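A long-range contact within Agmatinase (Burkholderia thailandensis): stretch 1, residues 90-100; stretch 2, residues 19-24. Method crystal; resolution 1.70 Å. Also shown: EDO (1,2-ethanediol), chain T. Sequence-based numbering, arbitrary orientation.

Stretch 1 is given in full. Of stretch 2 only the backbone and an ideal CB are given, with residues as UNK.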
# COMPACT_ATOMS: atom_id res chain seq x y z
N PHE B 90 -24.00 -22.96 -14.90
CA PHE B 90 -23.53 -23.62 -16.11
C PHE B 90 -22.13 -23.11 -16.41
O PHE B 90 -21.75 -22.04 -15.94
CB PHE B 90 -24.50 -23.39 -17.29
CG PHE B 90 -24.86 -21.94 -17.52
CD1 PHE B 90 -23.93 -21.03 -18.02
CD2 PHE B 90 -26.16 -21.48 -17.24
CE1 PHE B 90 -24.26 -19.70 -18.21
CE2 PHE B 90 -26.50 -20.15 -17.45
CZ PHE B 90 -25.56 -19.27 -17.94
N ASP B 91 -21.36 -23.87 -17.18
CA ASP B 91 -20.12 -23.34 -17.72
C ASP B 91 -20.51 -22.66 -19.03
O ASP B 91 -20.90 -23.34 -19.98
CB ASP B 91 -19.09 -24.45 -17.98
CG ASP B 91 -17.80 -23.91 -18.61
OD1 ASP B 91 -17.79 -22.76 -19.09
OD2 ASP B 91 -16.79 -24.63 -18.57
N PRO B 92 -20.42 -21.32 -19.09
CA PRO B 92 -20.96 -20.71 -20.29
C PRO B 92 -20.17 -21.07 -21.54
O PRO B 92 -20.71 -20.96 -22.63
CB PRO B 92 -20.86 -19.20 -19.99
CG PRO B 92 -19.78 -19.07 -18.97
CD PRO B 92 -19.85 -20.33 -18.14
N PHE B 93 -18.92 -21.51 -21.38
CA PHE B 93 -18.04 -21.67 -22.54
C PHE B 93 -18.26 -23.00 -23.23
O PHE B 93 -17.70 -23.24 -24.29
CB PHE B 93 -16.57 -21.42 -22.16
CG PHE B 93 -16.39 -20.14 -21.42
CD1 PHE B 93 -16.82 -18.94 -21.98
CD2 PHE B 93 -15.84 -20.13 -20.14
CE1 PHE B 93 -16.70 -17.74 -21.29
CE2 PHE B 93 -15.68 -18.92 -19.45
CZ PHE B 93 -16.14 -17.74 -20.02
N ASP B 94 -19.12 -23.82 -22.65
CA ASP B 94 -19.51 -25.07 -23.32
C ASP B 94 -20.35 -24.81 -24.55
O ASP B 94 -20.34 -25.61 -25.49
CB ASP B 94 -20.21 -26.02 -22.35
CG ASP B 94 -19.23 -26.72 -21.44
OD1 ASP B 94 -18.03 -26.82 -21.82
OD2 ASP B 94 -19.63 -27.14 -20.34
N ASP B 95 -21.09 -23.70 -24.58
CA ASP B 95 -21.87 -23.39 -25.76
C ASP B 95 -21.92 -21.93 -26.18
O ASP B 95 -22.65 -21.59 -27.10
CB ASP B 95 -23.28 -24.01 -25.70
CG ASP B 95 -24.02 -23.65 -24.45
OD1 ASP B 95 -23.80 -22.55 -23.89
OD2 ASP B 95 -24.85 -24.48 -24.01
N LEU B 96 -21.11 -21.09 -25.51
CA LEU B 96 -20.88 -19.72 -25.96
C LEU B 96 -19.39 -19.57 -26.25
O LEU B 96 -18.55 -19.80 -25.38
CB LEU B 96 -21.27 -18.69 -24.87
CG LEU B 96 -21.21 -17.20 -25.25
CD1 LEU B 96 -22.36 -16.76 -26.14
CD2 LEU B 96 -21.17 -16.32 -23.99
N ALA B 97 -19.10 -19.17 -27.49
CA ALA B 97 -17.73 -19.07 -28.00
C ALA B 97 -17.22 -17.64 -27.73
O ALA B 97 -17.67 -16.69 -28.35
CB ALA B 97 -17.71 -19.39 -29.50
N VAL B 98 -16.32 -17.55 -26.76
CA VAL B 98 -15.78 -16.26 -26.28
C VAL B 98 -14.28 -16.30 -26.40
O VAL B 98 -13.65 -17.27 -25.95
CB VAL B 98 -16.16 -16.03 -24.80
CG1 VAL B 98 -15.67 -14.65 -24.32
CG2 VAL B 98 -17.65 -16.15 -24.59
N ILE B 99 -13.69 -15.26 -27.00
CA ILE B 99 -12.24 -15.16 -27.10
C ILE B 99 -11.76 -13.86 -26.47
O ILE B 99 -12.56 -12.92 -26.24
CB ILE B 99 -11.75 -15.23 -28.56
CG1 ILE B 99 -12.24 -13.96 -29.34
CG2 ILE B 99 -12.21 -16.55 -29.17
CD1 ILE B 99 -11.60 -13.68 -30.70
N ASP B 100 -10.46 -13.81 -26.18
CA ASP B 100 -9.80 -12.55 -25.80
C ASP B 100 -8.92 -12.15 -27.01
O ASP B 100 -7.95 -12.82 -27.36
CB ASP B 100 -9.00 -12.75 -24.49
CG ASP B 100 -8.48 -11.44 -23.91
OD1 ASP B 100 -8.26 -10.50 -24.70
OD2 ASP B 100 -8.27 -11.37 -22.68
N UNK B 19 -9.93 -25.40 -29.63
CA UNK B 19 -11.28 -24.93 -29.98
C UNK B 19 -11.62 -23.69 -29.16
O UNK B 19 -11.06 -23.51 -28.08
CB UNK B 19 -12.32 -26.03 -29.74
N UNK B 20 -12.54 -22.88 -29.69
CA UNK B 20 -13.06 -21.71 -28.95
C UNK B 20 -13.96 -22.09 -27.78
O UNK B 20 -14.15 -21.28 -26.88
CB UNK B 20 -13.84 -20.80 -29.90
N UNK B 21 -14.51 -23.30 -27.80
CA UNK B 21 -15.37 -23.82 -26.73
C UNK B 21 -14.61 -24.54 -25.65
O UNK B 21 -13.54 -25.11 -25.91
CB UNK B 21 -16.42 -24.77 -27.31
N UNK B 22 -15.15 -24.49 -24.43
CA UNK B 22 -14.68 -25.34 -23.32
C UNK B 22 -13.73 -24.66 -22.37
O UNK B 22 -13.02 -23.75 -22.76
CB UNK B 22 -13.99 -26.59 -23.88
N UNK B 23 -13.72 -25.12 -21.12
CA UNK B 23 -12.75 -24.67 -20.12
C UNK B 23 -11.69 -25.72 -19.92
O UNK B 23 -11.86 -26.88 -20.33
CB UNK B 23 -13.44 -24.35 -18.79
N UNK B 24 -10.58 -25.33 -19.31
CA UNK B 24 -9.56 -26.32 -18.97
C UNK B 24 -8.97 -25.99 -17.63
O UNK B 24 -9.01 -24.84 -17.20
CB UNK B 24 -8.46 -26.38 -20.04
C1 EDO T . -16.08 -24.15 -14.50
O1 EDO T . -17.00 -23.41 -15.31
C2 EDO T . -14.83 -24.51 -15.29
O2 EDO T . -15.26 -25.51 -16.23

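At position 19 the ideal CB has nothing of stretch 1 within 5.5 Å, so the contact sets no demand and many residues would serve. The deposited residue is Ser19, whose OG acts locally, accepting a hydrogen bond from the backbone N of residue 21 (3.0 Å), a bond within its own stretch.

Position 20 is more telling. Its CA-to-CB bond points toward stretch 1, and the ideal CB lies 4.1 Å from Ala97 CB and 4.6 Å from Ile99 CG2. Stretch 1 offers hydrocarbon here and the space is short, so a compact apolar side chain such as alanine, valine or isoleucine would suit. The residue is Val20, in the m rotamer: its CG2 packs 3.5 Å from Ala97 CB, and its CG1 lies 3.9 Å from Ile99 CG2. Its carbonyl O accepts from a water that also donates to Val98 O, joining the two backbones where no direct hydrogen bond links them; a second water lies 2.6 Å from Val20 O and accepts from Val98 N.

At position 21 the CA-to-CB bond points sideways, with the ideal CB 3.6 Å from Phe93 O. Beyond it runs the backbone from Asp94 to Ala97, a surface that a long, flat side chain could follow; phenylalanine, tyrosine or perhaps leucine or methionine would be reasonable. Tyr21 fills the place with chi1 at -67°. The ring brings CE1 to 3.6 Å from Asp95 C and CZ to 3.7 Å from Ala97 CB, covering the turn largely by van der Waals contact. The main chain adds a CA-H...O contact, Tyr21 CA to Phe93 O, at 3.4 Å.

Position 22 has phi/psi of 98/152°, where a CB would be jammed against the carbonyl O of the preceding residue. The backbone alone therefore calls for glycine, and Gly22 is found. Its N donates to Phe93 O (2.8 Å, 156°), the one direct backbone hydrogen bond between the stretches, while its CA lies 4.0 Å from Asp94 OD1.

At position 23 the CA-to-CB bond points sideways, but the ideal CB is 3.4 Å from Asp91 OD2. A carboxylate so near favours a short donor, serine or threonine. Ser23 in the m rotamer meets this: OG donates to Asp91 OD2 at 2.7 Å and lies at the edge of the Phe93 ring, 3.8 Å from CD2. A water accepts from Ser23 N and donates to Asp91 OD2 and Asp94 OD1, reinforcing the link.

At position 24 the CA-to-CB bond points away, with no part of stretch 1 near its ideal CB, so the contact leaves its identity open. It is Ser24, hydrogen-bonded through OG elsewhere in the structure.

Stretch 2, residues 19-24: SVYGSS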
# COMPACT_ATOMS: atom_id res chain seq x y z
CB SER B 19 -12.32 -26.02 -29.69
OG SER B 19 -13.66 -25.54 -29.59
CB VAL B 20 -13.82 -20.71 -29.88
CG1 VAL B 20 -12.84 -20.04 -30.84
CG2 VAL B 20 -14.98 -21.37 -30.60
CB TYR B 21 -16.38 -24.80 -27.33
CG TYR B 21 -17.35 -24.10 -28.24
CD1 TYR B 21 -18.37 -23.31 -27.72
CD2 TYR B 21 -17.25 -24.22 -29.62
CE1 TYR B 21 -19.26 -22.65 -28.55
CE2 TYR B 21 -18.15 -23.58 -30.45
CZ TYR B 21 -19.14 -22.78 -29.91
OH TYR B 21 -20.04 -22.15 -30.75
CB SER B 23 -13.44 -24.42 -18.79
OG SER B 23 -14.44 -23.42 -18.94
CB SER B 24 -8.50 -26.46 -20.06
OG SER B 24 -7.96 -25.23 -20.44
O HOH W 1 -15.66 -19.96 -25.27
O HOH W 2 -12.06 -19.30 -26.06
O HOH W 3 -15.99 -26.74 -20.26
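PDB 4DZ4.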